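Local atomic coordinates of histidine-containing Phosphotransfer Protein type 1, MtHPt1 (Medicago truncatula, PDB entry 3US6), a protein that probably relays phosphoryl groups from cytokinin sensor histidine kinases to response regulators through a phosphorylatable histidine, as a small all-helical phosphotransfer protein. Residues 15-20 / 124-129; 25-30 / 40-45; 139-142 / 146-149. All blocks are in the same frame, centred on the assembly; numbering follows the deposited sequence.

Contact 1: 15-20 / 124-129; sequences KSMFME and LLVKNK
Met17 of helix 3-19 meets Lys129 of helix 109-142 with the end of its thioether. Met17 CE lies 3.5 Å from Lys129 CB, and SD of Met17 is 4.0 Å from the same CB. The two side chains run past each other in opposite directions. The methionine chain is extended as far as SD and then bends (chi3 72°), which turns the methyl group in against the base of the lysine. Met17 CE approaches Val126 CG2 too, at a looser 4.4 Å. Met17 and Val126 are buried, so this half is a small apolar patch.

The other half is wet and polar. The lysine chain stays extended beyond CB and bends only at its last torsion (chi4 -68°), next to the ammonium group. Glu20 crosses it at about a right angle. Glu20 OE1 stays 4.1 Å from Lys129 NZ, too far for a salt bridge. Two waters fill in. Each accepts from Lys129 NZ and donates to Glu20 OE1. The oxygen of the second water is 2.6 Å from Glu20 OE1. The first water also donates to Ser16 OG. The two charges are thus coupled through solvent and probably steady each other. Lys129 serves both halves, apolar at CB and charged at NZ.

Around the contact, Phe22 of the loop after helix 3-19 packs on Lys129 and Leu125, and Leu23 packs on Met17. Arg92 NH1 of helix 91-106 hydrogen-bonds to the backbone O of Glu20. Plain packing with a water-bridged rim thus ties the end of helix 3-19 to helix 109-142 of the HPt helical bundle.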
ATOM      1  N   LYS A  15      -8.985 -12.342   1.057  1.00 11.98           N
ATOM      2  CA  LYS A  15     -10.193 -11.930   1.721  1.00 13.06           C
ATOM      3  C   LYS A  15      -9.902 -11.270   3.056  1.00 11.96           C
ATOM      4  O   LYS A  15     -10.571 -10.357   3.426  1.00 12.77           O
ATOM      5  CB  LYS A  15     -11.135 -13.115   1.887  1.00 14.44           C
ATOM      6  CG  LYS A  15     -12.386 -12.806   2.607  1.00 28.92           C
ATOM      7  CD  LYS A  15     -13.566 -13.671   2.128  1.00 56.74           C
ATOM      8  CE  LYS A  15     -13.170 -15.041   1.713  1.00 69.82           C
ATOM      9  NZ  LYS A  15     -14.219 -16.041   2.141  1.00 77.60           N
ATOM     10  N   SER A  16      -8.909 -11.759   3.777  1.00 11.66           N
ATOM     11  CA  SER A  16      -8.544 -11.108   5.044  0.63 14.60           C
ATOM     12  C   SER A  16      -8.049  -9.710   4.776  1.00 12.20           C
ATOM     13  O   SER A  16      -8.356  -8.799   5.516  1.00 13.49           O
ATOM     14  CB  SER A  16      -7.487 -11.932   5.791  0.63 13.63           C
ATOM     15  OG  SER A  16      -6.160 -11.896   5.241  0.63 11.51           O
ATOM     16  N   MET A  17      -7.324  -9.543   3.693  1.00 12.61           N
ATOM     17  CA  MET A  17      -6.782  -8.204   3.375  1.00 10.17           C
ATOM     18  C   MET A  17      -7.904  -7.242   3.101  1.00 12.67           C
ATOM     19  O   MET A  17      -7.847  -6.090   3.504  1.00 14.82           O
ATOM     20  CB  MET A  17      -5.795  -8.287   2.206  1.00 11.16           C
ATOM     21  CG  MET A  17      -4.509  -9.014   2.559  1.00 12.37           C
ATOM     22  SD  MET A  17      -3.319  -9.100   1.221  1.00 13.48           S
ATOM     23  CE  MET A  17      -2.794  -7.405   1.199  1.00 14.28           C
ATOM     24  N   PHE A  18      -8.940  -7.669   2.361  1.00 12.06           N
ATOM     25  CA  PHE A  18     -10.065  -6.785   2.090  1.00 14.45           C
ATOM     26  C   PHE A  18     -10.859  -6.557   3.385  1.00 15.25           C
ATOM     27  O   PHE A  18     -11.285  -5.428   3.656  1.00 16.57           O
ATOM     28  CB  PHE A  18     -10.987  -7.315   0.950  1.00 14.57           C
ATOM     29  CG  PHE A  18     -10.446  -7.090  -0.412  1.00 15.19           C
ATOM     30  CD1 PHE A  18     -10.769  -5.935  -1.088  1.00 26.59           C
ATOM     31  CD2 PHE A  18      -9.574  -7.930  -0.972  1.00 28.37           C
ATOM     32  CE1 PHE A  18     -10.259  -5.693  -2.336  1.00 29.43           C
ATOM     33  CE2 PHE A  18      -9.077  -7.688  -2.261  1.00 29.12           C
ATOM     34  CZ  PHE A  18      -9.400  -6.587  -2.897  1.00 20.33           C
ATOM     35  N   MET A  19     -11.105  -7.599   4.177  1.00 12.70           N
ATOM     36  CA  MET A  19     -11.986  -7.466   5.325  1.00 14.87           C
ATOM     37  C   MET A  19     -11.359  -6.560   6.371  1.00 15.44           C
ATOM     38  O   MET A  19     -12.083  -5.819   7.042  1.00 16.83           O
ATOM     39  CB  MET A  19     -12.279  -8.829   5.932  1.00 16.06           C
ATOM     40  CG  MET A  19     -13.249  -9.554   5.087  1.00 20.67           C
ATOM     41  SD  MET A  19     -13.622 -11.260   5.603  1.00 23.84           S
ATOM     42  CE  MET A  19     -14.527 -10.926   7.113  1.00 23.28           C
ATOM     43  N   GLU A  20     -10.052  -6.588   6.488  1.00 13.53           N
ATOM     44  CA  GLU A  20      -9.312  -5.812   7.483  1.00 12.81           C
ATOM     45  C   GLU A  20      -8.985  -4.405   6.974  1.00 11.92           C
ATOM     46  O   GLU A  20      -8.443  -3.630   7.730  1.00 14.29           O
ATOM     47  CB  GLU A  20      -8.056  -6.523   7.919  1.00 14.88           C
ATOM     48  CG  GLU A  20      -8.426  -7.836   8.645  1.00 15.25           C
ATOM     49  CD  GLU A  20      -7.276  -8.769   8.908  1.00 16.25           C
ATOM     50  OE1 GLU A  20      -6.112  -8.502   8.577  1.00 16.93           O
ATOM     51  OE2 GLU A  20      -7.537  -9.797   9.580  1.00 24.14           O
ATOM     52  N   LEU A 124       4.294  -0.558   5.752  1.00  9.25           N
ATOM     53  CA  LEU A 124       5.055  -1.787   5.876  1.00 10.77           C
ATOM     54  C   LEU A 124       4.109  -2.976   5.989  1.00 10.71           C
ATOM     55  O   LEU A 124       4.393  -4.056   5.467  1.00 10.48           O
ATOM     56  CB  LEU A 124       5.997  -1.724   7.057  1.00 11.76           C
ATOM     57  CG  LEU A 124       7.105  -0.702   6.766  1.00 13.42           C
ATOM     58  CD1 LEU A 124       8.025  -0.568   7.972  1.00 18.97           C
ATOM     59  CD2 LEU A 124       7.940  -1.035   5.580  1.00 17.07           C
ATOM     60  N   LEU A 125       2.979  -2.843   6.670  1.00  9.67           N
ATOM     61  CA  LEU A 125       2.024  -3.944   6.787  1.00  9.79           C
ATOM     62  C   LEU A 125       1.553  -4.364   5.415  1.00  9.22           C
ATOM     63  O   LEU A 125       1.532  -5.560   5.083  1.00 11.72           O
ATOM     64  CB  LEU A 125       0.809  -3.581   7.658  1.00 10.76           C
ATOM     65  CG  LEU A 125       1.074  -3.511   9.174  1.00 12.14           C
ATOM     66  CD1 LEU A 125      -0.187  -3.044   9.875  1.00 11.85           C
ATOM     67  CD2 LEU A 125       1.618  -4.821   9.744  1.00 13.39           C
ATOM     68  N   VAL A 126       1.064  -3.444   4.606  1.00 10.23           N
ATOM     69  CA  VAL A 126       0.523  -3.822   3.326  1.00 10.28           C
ATOM     70  C   VAL A 126       1.640  -4.260   2.371  1.00  9.44           C
ATOM     71  O   VAL A 126       1.373  -5.134   1.536  1.00 10.41           O
ATOM     72  CB  VAL A 126      -0.401  -2.728   2.720  1.00 12.25           C
ATOM     73  CG1 VAL A 126       0.359  -1.547   2.178  1.00 11.28           C
ATOM     74  CG2 VAL A 126      -1.326  -3.320   1.687  1.00 11.81           C
ATOM     75  N   LYS A 127       2.850  -3.685   2.465  1.00  8.93           N
ATOM     76  CA  LYS A 127       3.941  -4.162   1.634  1.00  8.34           C
ATOM     77  C   LYS A 127       4.189  -5.628   1.921  1.00  9.43           C
ATOM     78  O   LYS A 127       4.289  -6.418   0.966  1.00 10.13           O
ATOM     79  CB  LYS A 127       5.194  -3.349   1.879  1.00  9.91           C
ATOM     80  CG  LYS A 127       6.437  -3.887   1.195  1.00 14.45           C
ATOM     81  CD  LYS A 127       7.664  -3.052   1.489  1.00 13.72           C
ATOM     82  CE  LYS A 127       8.814  -3.500   0.576  1.00 22.26           C
ATOM     83  NZ  LYS A 127      10.119  -3.179   1.211  1.00 38.88           N
ATOM     84  N   ASN A 128       4.387  -5.973   3.171  1.00  8.50           N
ATOM     85  CA  ASN A 128       4.650  -7.339   3.536  1.00  9.40           C
ATOM     86  C   ASN A 128       3.515  -8.261   3.066  1.00  8.79           C
ATOM     87  O   ASN A 128       3.796  -9.332   2.510  1.00 10.74           O
ATOM     88  CB  ASN A 128       4.976  -7.489   4.992  1.00 10.98           C
ATOM     89  CG  ASN A 128       6.395  -7.066   5.276  1.00 12.12           C
ATOM     90  OD1 ASN A 128       7.335  -7.831   5.105  1.00 12.16           O
ATOM     91  ND2 ASN A 128       6.534  -5.836   5.751  1.00 16.32           N
ATOM     92  N   LYS A 129       2.267  -7.878   3.284  1.00  9.27           N
ATOM     93  CA  LYS A 129       1.145  -8.746   2.940  1.00  8.55           C
ATOM     94  C   LYS A 129       1.101  -8.910   1.406  1.00  9.47           C
ATOM     95  O   LYS A 129       0.787 -10.006   0.867  1.00 11.18           O
ATOM     96  CB  LYS A 129      -0.178  -8.180   3.448  1.00 10.23           C
ATOM     97  CG  LYS A 129      -0.293  -8.242   4.956  1.00 10.15           C
ATOM     98  CD  LYS A 129      -1.500  -7.462   5.421  1.00 10.89           C
ATOM     99  CE  LYS A 129      -1.793  -7.556   6.925  1.00 13.33           C
ATOM    100  NZ  LYS A 129      -2.219  -8.882   7.306  1.00 15.71           N
TER
HETATM  101  O   HOH W   1      -4.852  -9.153   6.142  1.00 14.56           O
HETATM  102  O   HOH W   2      -3.782  -8.682   9.810  1.00 20.40           O

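Contact 2: 25-30 / 40-45; sequences GQFLQL and EFVFEV
Leu30 and Val42 bury the most surface here, and their CA atoms are the nearest pair across the two helices, 6.2 Å apart. Val42 CG2 sits 4.0 Å from Leu30 CB and also lies against the Leu30 carbonyl. The other branch, CG1, is anti to the backbone N (chi1 173°). That turn directs it at Phe27, and Val42 CG1 comes to 3.8 Å from Phe27 CZ. One valine thus fills two places, with a different methyl in each. With both methyls gone, as in an alanine, the end of the Phe27 ring and the flank of Leu30 would probably lose their shared partner, and a gap is likely to open between the helices.

Leu30 spreads its contacts further. Leu30 CD1 meets Val45 CG1 tip to tip at 4.1 Å. Leu30 O lies at the edge of the Phe41 ring, near the ring plane, 3.6 Å from Phe41 CD2. A face of that ring is backed by Val45 CG2, one turn along the same helix. The contact is otherwise apolar and mostly buried.

Two consecutive helices joined by a short loop pack here through apolar side chains. The axes of segments 25-30 and 41-45 make 124° between their N-to-C directions. Gln34, in the intervening loop, accepts from the backbone N of Val42. Phe27 reaches on to Ile14 of helix 3-19 and Leu130 of helix 109-142, so the contact merges with the core between these helices.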
ATOM      1  N   GLY A  25     -11.401  -1.712  -3.348  1.00 17.45           N
ATOM      2  CA  GLY A  25     -11.800  -2.024  -4.705  1.00 19.56           C
ATOM      3  C   GLY A  25     -10.849  -1.506  -5.747  1.00 19.10           C
ATOM      4  O   GLY A  25     -10.901  -1.974  -6.912  1.00 19.98           O
ATOM      5  N   GLN A  26      -9.965  -0.579  -5.414  1.00 16.53           N
ATOM      6  CA  GLN A  26      -9.062  -0.118  -6.441  1.00 16.54           C
ATOM      7  C   GLN A  26      -8.021  -1.222  -6.720  1.00 16.34           C
ATOM      8  O   GLN A  26      -7.479  -1.298  -7.870  1.00 18.83           O
ATOM      9  CB  GLN A  26      -8.424   1.183  -6.074  1.00 16.33           C
ATOM     10  CG  GLN A  26      -7.329   1.548  -6.964  1.00 30.03           C
ATOM     11  CD  GLN A  26      -7.788   1.697  -8.405  1.00 35.99           C
ATOM     12  OE1 GLN A  26      -6.994   1.502  -9.378  1.00 34.42           O
ATOM     13  NE2 GLN A  26      -9.104   2.028  -8.569  1.00 29.42           N
ATOM     14  N   PHE A  27      -7.772  -2.118  -5.756  1.00 14.46           N
ATOM     15  CA  PHE A  27      -6.859  -3.221  -6.056  1.00 14.02           C
ATOM     16  C   PHE A  27      -7.522  -4.155  -7.048  1.00 15.94           C
ATOM     17  O   PHE A  27      -6.866  -4.671  -7.954  1.00 15.39           O
ATOM     18  CB  PHE A  27      -6.455  -3.935  -4.789  1.00 13.02           C
ATOM     19  CG  PHE A  27      -5.417  -5.000  -5.034  1.00 12.54           C
ATOM     20  CD1 PHE A  27      -4.088  -4.614  -5.177  1.00 13.23           C
ATOM     21  CD2 PHE A  27      -5.744  -6.325  -5.106  1.00 13.85           C
ATOM     22  CE1 PHE A  27      -3.101  -5.545  -5.401  1.00 13.86           C
ATOM     23  CE2 PHE A  27      -4.794  -7.270  -5.349  1.00 15.11           C
ATOM     24  CZ  PHE A  27      -3.448  -6.869  -5.521  1.00 14.13           C
ATOM     25  N   LEU A  28      -8.831  -4.347  -6.944  1.00 16.19           N
ATOM     26  CA  LEU A  28      -9.543  -5.143  -7.943  1.00 19.92           C
ATOM     27  C   LEU A  28      -9.524  -4.502  -9.318  1.00 16.12           C
ATOM     28  O   LEU A  28      -9.506  -5.184 -10.345  1.00 17.99           O
ATOM     29  CB  LEU A  28     -10.990  -5.321  -7.527  1.00 21.16           C
ATOM     30  CG  LEU A  28     -11.155  -6.010  -6.210  1.00 26.51           C
ATOM     31  CD1 LEU A  28     -12.635  -6.300  -6.126  1.00 50.09           C
ATOM     32  CD2 LEU A  28     -10.355  -7.289  -6.134  1.00 32.23           C
ATOM     33  N   GLN A  29      -9.588  -3.185  -9.384  1.00 17.45           N
ATOM     34  CA  GLN A  29      -9.420  -2.473 -10.666  1.00 17.65           C
ATOM     35  C   GLN A  29      -8.064  -2.715 -11.356  1.00 18.17           C
ATOM     36  O   GLN A  29      -8.013  -2.921 -12.588  1.00 22.49           O
ATOM     37  CB  GLN A  29      -9.694  -0.991 -10.509  1.00 24.15           C
ATOM     38  CG  GLN A  29      -9.398  -0.194 -11.766  1.00 39.14           C
ATOM     39  CD  GLN A  29      -9.696   1.289 -11.558  1.00 44.25           C
ATOM     40  OE1 GLN A  29     -10.736   1.658 -10.961  1.00 46.28           O
ATOM     41  NE2 GLN A  29      -8.738   2.137 -11.939  1.00 30.63           N
ATOM     42  N   LEU A  30      -6.977  -2.801 -10.591  1.00 21.84           N
ATOM     43  CA  LEU A  30      -5.678  -3.152 -11.185  1.00 22.62           C
ATOM     44  C   LEU A  30      -5.750  -4.521 -11.767  1.00 24.81           C
ATOM     45  O   LEU A  30      -5.247  -4.770 -12.865  1.00 21.62           O
ATOM     46  CB  LEU A  30      -4.565  -3.189 -10.127  1.00 22.83           C
ATOM     47  CG  LEU A  30      -4.187  -1.923  -9.489  1.00 21.87           C
ATOM     48  CD1 LEU A  30      -2.962  -2.315  -8.601  1.00 19.82           C
ATOM     49  CD2 LEU A  30      -3.847  -0.846 -10.527  1.00 26.18           C
ATOM     50  N   GLU A  40       1.848  -9.850 -15.546  1.00 18.24           N
ATOM     51  CA  GLU A  40       2.627  -9.269 -14.446  1.00 20.80           C
ATOM     52  C   GLU A  40       2.340  -7.795 -14.182  1.00 20.07           C
ATOM     53  O   GLU A  40       3.068  -7.160 -13.388  1.00 18.42           O
ATOM     54  CB  GLU A  40       4.118  -9.409 -14.778  1.00 24.40           C
ATOM     55  CG  GLU A  40       4.527 -10.875 -15.107  1.00 29.33           C
ATOM     56  CD  GLU A  40       4.156 -11.900 -14.025  1.00 36.23           C
ATOM     57  OE1 GLU A  40       4.012 -11.514 -12.854  1.00 28.89           O
ATOM     58  OE2 GLU A  40       4.021 -13.107 -14.333  1.00 42.41           O
ATOM     59  N   PHE A  41       1.255  -7.256 -14.744  1.00 14.97           N
ATOM     60  CA  PHE A  41       0.943  -5.859 -14.546  1.00 15.69           C
ATOM     61  C   PHE A  41       0.791  -5.461 -13.051  1.00 14.82           C
ATOM     62  O   PHE A  41       1.298  -4.428 -12.629  1.00 16.68           O
ATOM     63  CB  PHE A  41      -0.362  -5.542 -15.306  1.00 17.16           C
ATOM     64  CG  PHE A  41      -0.885  -4.142 -15.076  1.00 15.07           C
ATOM     65  CD1 PHE A  41      -0.153  -3.000 -15.517  1.00 14.14           C
ATOM     66  CD2 PHE A  41      -2.061  -3.968 -14.432  1.00 16.37           C
ATOM     67  CE1 PHE A  41      -0.696  -1.749 -15.256  1.00 12.39           C
ATOM     68  CE2 PHE A  41      -2.559  -2.656 -14.160  1.00 18.26           C
ATOM     69  CZ  PHE A  41      -1.853  -1.610 -14.608  1.00 14.90           C
ATOM     70  N   VAL A  42       0.054  -6.225 -12.268  1.00 14.00           N
ATOM     71  CA  VAL A  42      -0.167  -5.871 -10.867  1.00 13.09           C
ATOM     72  C   VAL A  42       1.149  -5.851 -10.088  1.00 14.71           C
ATOM     73  O   VAL A  42       1.416  -4.920  -9.374  1.00 13.57           O
ATOM     74  CB  VAL A  42      -1.259  -6.775 -10.212  1.00 16.34           C
ATOM     75  CG1 VAL A  42      -1.368  -6.509  -8.714  1.00 18.36           C
ATOM     76  CG2 VAL A  42      -2.594  -6.637 -10.869  1.00 18.89           C
ATOM     77  N   PHE A  43       1.936  -6.889 -10.279  1.00 17.03           N
ATOM     78  CA  PHE A  43       3.269  -6.937  -9.677  1.00 17.49           C
ATOM     79  C   PHE A  43       4.072  -5.662 -10.017  1.00 16.30           C
ATOM     80  O   PHE A  43       4.736  -5.036  -9.186  1.00 17.30           O
ATOM     81  CB  PHE A  43       4.021  -8.173 -10.151  1.00 20.08           C
ATOM     82  CG  PHE A  43       5.405  -8.244  -9.630  1.00 25.58           C
ATOM     83  CD1 PHE A  43       5.685  -8.936  -8.471  1.00 35.44           C
ATOM     84  CD2 PHE A  43       6.445  -7.621 -10.290  1.00 29.30           C
ATOM     85  CE1 PHE A  43       6.980  -9.010  -7.995  1.00 37.32           C
ATOM     86  CE2 PHE A  43       7.722  -7.674  -9.807  1.00 34.03           C
ATOM     87  CZ  PHE A  43       7.981  -8.377  -8.639  1.00 29.10           C
ATOM     88  N   GLU A  44       4.060  -5.288 -11.297  1.00 14.29           N
ATOM     89  CA  GLU A  44       4.850  -4.145 -11.731  1.00 13.89           C
ATOM     90  C   GLU A  44       4.384  -2.843 -11.079  1.00 14.30           C
ATOM     91  O   GLU A  44       5.184  -1.996 -10.684  1.00 17.36           O
ATOM     92  CB  GLU A  44       4.834  -4.038 -13.260  1.00 20.76           C
ATOM     93  CG  GLU A  44       5.454  -5.280 -13.842  1.00 22.65           C
ATOM     94  CD  GLU A  44       5.267  -5.401 -15.350  1.00 34.72           C
ATOM     95  OE1 GLU A  44       4.512  -4.569 -15.916  1.00 31.92           O
ATOM     96  OE2 GLU A  44       5.889  -6.326 -15.945  1.00 37.51           O
ATOM     97  N   VAL A  45       3.060  -2.682 -10.982  1.00 12.28           N
ATOM     98  CA  VAL A  45       2.499  -1.473 -10.443  1.00 12.72           C
ATOM     99  C   VAL A  45       2.804  -1.413  -8.940  1.00 12.53           C
ATOM    100  O   VAL A  45       3.197  -0.380  -8.459  1.00 13.34           O
ATOM    101  CB  VAL A  45       0.971  -1.414 -10.661  1.00 12.83           C
ATOM    102  CG1 VAL A  45       0.331  -0.255  -9.870  1.00 16.47           C
ATOM    103  CG2 VAL A  45       0.640  -1.228 -12.149  1.00 14.84           C
TER

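Contact 3: 139-142 / 146-149; sequences QIVA and SIPM
Ile147 puts its CD1 methyl into the angle between Ile140 and Val141 at the end of helix 109-142. Ile147 CD1 lies 3.7 Å from Ile140 CB and 3.8 Å from Ile140 CG2. Ile147 CD1 is also 3.8 Å from Val141 CG2. Ile140 CD1 completes the set at 4.0 Å from Ile147 CD1. A single carbon is thus touched by two consecutive residues of the helix, and Ile147 crosses both side chains at about a right angle. The inner part of the Ile147 side chain helps too: Ile147 CG1 is 4.1 Å from Val141 CG2.

Torsions explain this reach. The side chain of Ile147 does not start out toward the helix, but the bend at chi2 (-46°) brings CD1 nearer. Ile140 CG2 is anti to its own backbone N and meets the backbone of the tail. Ile140 CG2 lies 3.6 Å from Ser146 O. This is a van der Waals contact of a methyl with a carbonyl oxygen.

The next shell holds the tail in position. Ser146 O accepts a hydrogen bond from Arg7 NE of helix 3-19, so the carbonyl against Ile140 has a polar partner too. Trp10 of the same helix packs on Ile147 and on Pro148. Met6 packs on Ile140 and Gln139. Ile140 is buried, while Val141 and Ser146 are exposed.

The chain thus turns back after helix 109-142. Its irregular tail lies against the last turn of that helix and against the N-terminal part of helix 3-19, bringing the two helices and the tail together.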
ATOM      1  N   GLN A 139       3.568 -18.987  -7.122  1.00 10.89           N
ATOM      2  CA  GLN A 139       3.584 -20.440  -6.890  1.00 10.76           C
ATOM      3  C   GLN A 139       2.414 -21.158  -7.573  1.00 13.02           C
ATOM      4  O   GLN A 139       2.592 -22.193  -8.238  1.00 13.22           O
ATOM      5  CB  GLN A 139       3.603 -20.765  -5.396  1.00 12.48           C
ATOM      6  CG  GLN A 139       4.844 -20.312  -4.726  1.00 13.39           C
ATOM      7  CD  GLN A 139       4.734 -20.126  -3.189  1.00 27.20           C
ATOM      8  OE1 GLN A 139       3.680 -20.358  -2.565  1.00 33.28           O
ATOM      9  NE2 GLN A 139       5.803 -19.616  -2.605  1.00 26.60           N
ATOM     10  N   ILE A 140       1.241 -20.596  -7.459  1.00 12.15           N
ATOM     11  CA  ILE A 140       0.049 -21.154  -8.103  1.00 11.91           C
ATOM     12  C   ILE A 140       0.294 -21.286  -9.616  1.00 11.91           C
ATOM     13  O   ILE A 140       0.020 -22.328 -10.212  1.00 15.13           O
ATOM     14  CB  ILE A 140      -1.221 -20.292  -7.839  1.00 11.37           C
ATOM     15  CG1 ILE A 140      -1.625 -20.436  -6.362  1.00 12.46           C
ATOM     16  CG2 ILE A 140      -2.385 -20.754  -8.720  1.00 14.23           C
ATOM     17  CD1 ILE A 140      -2.602 -19.361  -5.854  1.00 13.22           C
ATOM     18  N   VAL A 141       0.750 -20.207 -10.251  1.00 12.48           N
ATOM     19  CA  VAL A 141       0.882 -20.189 -11.687  1.00 12.56           C
ATOM     20  C   VAL A 141       2.021 -21.095 -12.133  1.00 14.56           C
ATOM     21  O   VAL A 141       1.926 -21.762 -13.180  1.00 16.03           O
ATOM     22  CB  VAL A 141       1.001 -18.751 -12.238  1.00 13.94           C
ATOM     23  CG1 VAL A 141       1.264 -18.742 -13.754  1.00 16.77           C
ATOM     24  CG2 VAL A 141      -0.285 -17.988 -11.945  1.00 14.63           C
ATOM     25  N   ALA A 142       3.121 -21.169 -11.364  1.00 13.71           N
ATOM     26  CA  ALA A 142       4.215 -22.039 -11.749  1.00 13.55           C
ATOM     27  C   ALA A 142       3.757 -23.467 -11.677  1.00 15.99           C
ATOM     28  O   ALA A 142       4.222 -24.293 -12.483  1.00 17.97           O
ATOM     29  CB  ALA A 142       5.470 -21.802 -10.860  1.00 14.34           C
ATOM     30  N   SER A 146      -4.506 -21.436 -12.027  1.00 17.09           N
ATOM     31  CA  SER A 146      -4.902 -20.116 -12.291  0.55 18.74           C
ATOM     32  C   SER A 146      -5.219 -19.423 -10.951  1.00 18.83           C
ATOM     33  O   SER A 146      -5.652 -20.056 -10.041  1.00 18.88           O
ATOM     34  CB  SER A 146      -6.069 -20.115 -13.294  0.55 24.29           C
ATOM     35  OG  SER A 146      -5.711 -20.845 -14.473  0.55 27.30           O
ATOM     36  N   ILE A 147      -5.046 -18.123 -10.882  1.00 20.01           N
ATOM     37  CA  ILE A 147      -5.420 -17.404  -9.698  1.00 17.06           C
ATOM     38  C   ILE A 147      -6.925 -17.288  -9.719  1.00 19.44           C
ATOM     39  O   ILE A 147      -7.491 -16.916 -10.722  1.00 22.20           O
ATOM     40  CB  ILE A 147      -4.809 -15.989  -9.691  1.00 18.39           C
ATOM     41  CG1 ILE A 147      -3.289 -16.026  -9.898  1.00 21.17           C
ATOM     42  CG2 ILE A 147      -5.164 -15.274  -8.419  1.00 20.25           C
ATOM     43  CD1 ILE A 147      -2.575 -17.025  -9.073  1.00 25.74           C
ATOM     44  N   PRO A 148      -7.559 -17.577  -8.605  1.00 18.52           N
ATOM     45  CA  PRO A 148      -9.009 -17.472  -8.539  1.00 21.29           C
ATOM     46  C   PRO A 148      -9.484 -16.050  -8.732  1.00 28.51           C
ATOM     47  O   PRO A 148      -8.714 -15.142  -8.693  1.00 25.29           O
ATOM     48  CB  PRO A 148      -9.324 -17.967  -7.128  1.00 23.49           C
ATOM     49  CG  PRO A 148      -8.165 -18.754  -6.730  1.00 23.97           C
ATOM     50  CD  PRO A 148      -7.014 -18.055  -7.333  1.00 20.09           C
ATOM     51  N   MET A 149     -10.789 -15.979  -8.952  1.00 34.45           N
ATOM     52  CA  MET A 149     -11.641 -14.801  -9.080  1.00 49.92           C
ATOM     53  C   MET A 149     -11.575 -14.132 -10.442  1.00 54.12           C
ATOM     54  O   MET A 149     -12.592 -13.682 -10.977  1.00 57.73           O
ATOM     55  CB  MET A 149     -11.497 -13.798  -7.931  1.00 56.72           C
ATOM     56  CG  MET A 149     -12.250 -12.520  -8.161  1.00 67.37           C
ATOM     57  SD  MET A 149     -12.689 -11.458  -6.753  1.00130.87           S
ATOM     58  CE  MET A 149     -13.184  -9.982  -7.607  1.00 99.52           C
TER

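How the contacts relate
Contacts 1 and 3 share helix 109-142, but their centres are 19 Å apart and they do not touch. Contact 2 lies in the chain between the two segments of contact 1. The centres of contacts 1 and 2 are 14 Å apart, and the two meet where Phe18 CZ comes 3.4 Å from Leu28 CD2. The centres of contacts 2 and 3 are 15 Å apart. Leu28 links these two as well, Leu28 CD1 being 4.0 Å from CE of the poorly ordered Met149. The predicted phosphorylation site, His79, belongs to helix 71-88, which provides no segment to these contacts. All three are structural packing of the helical bundle and its tail.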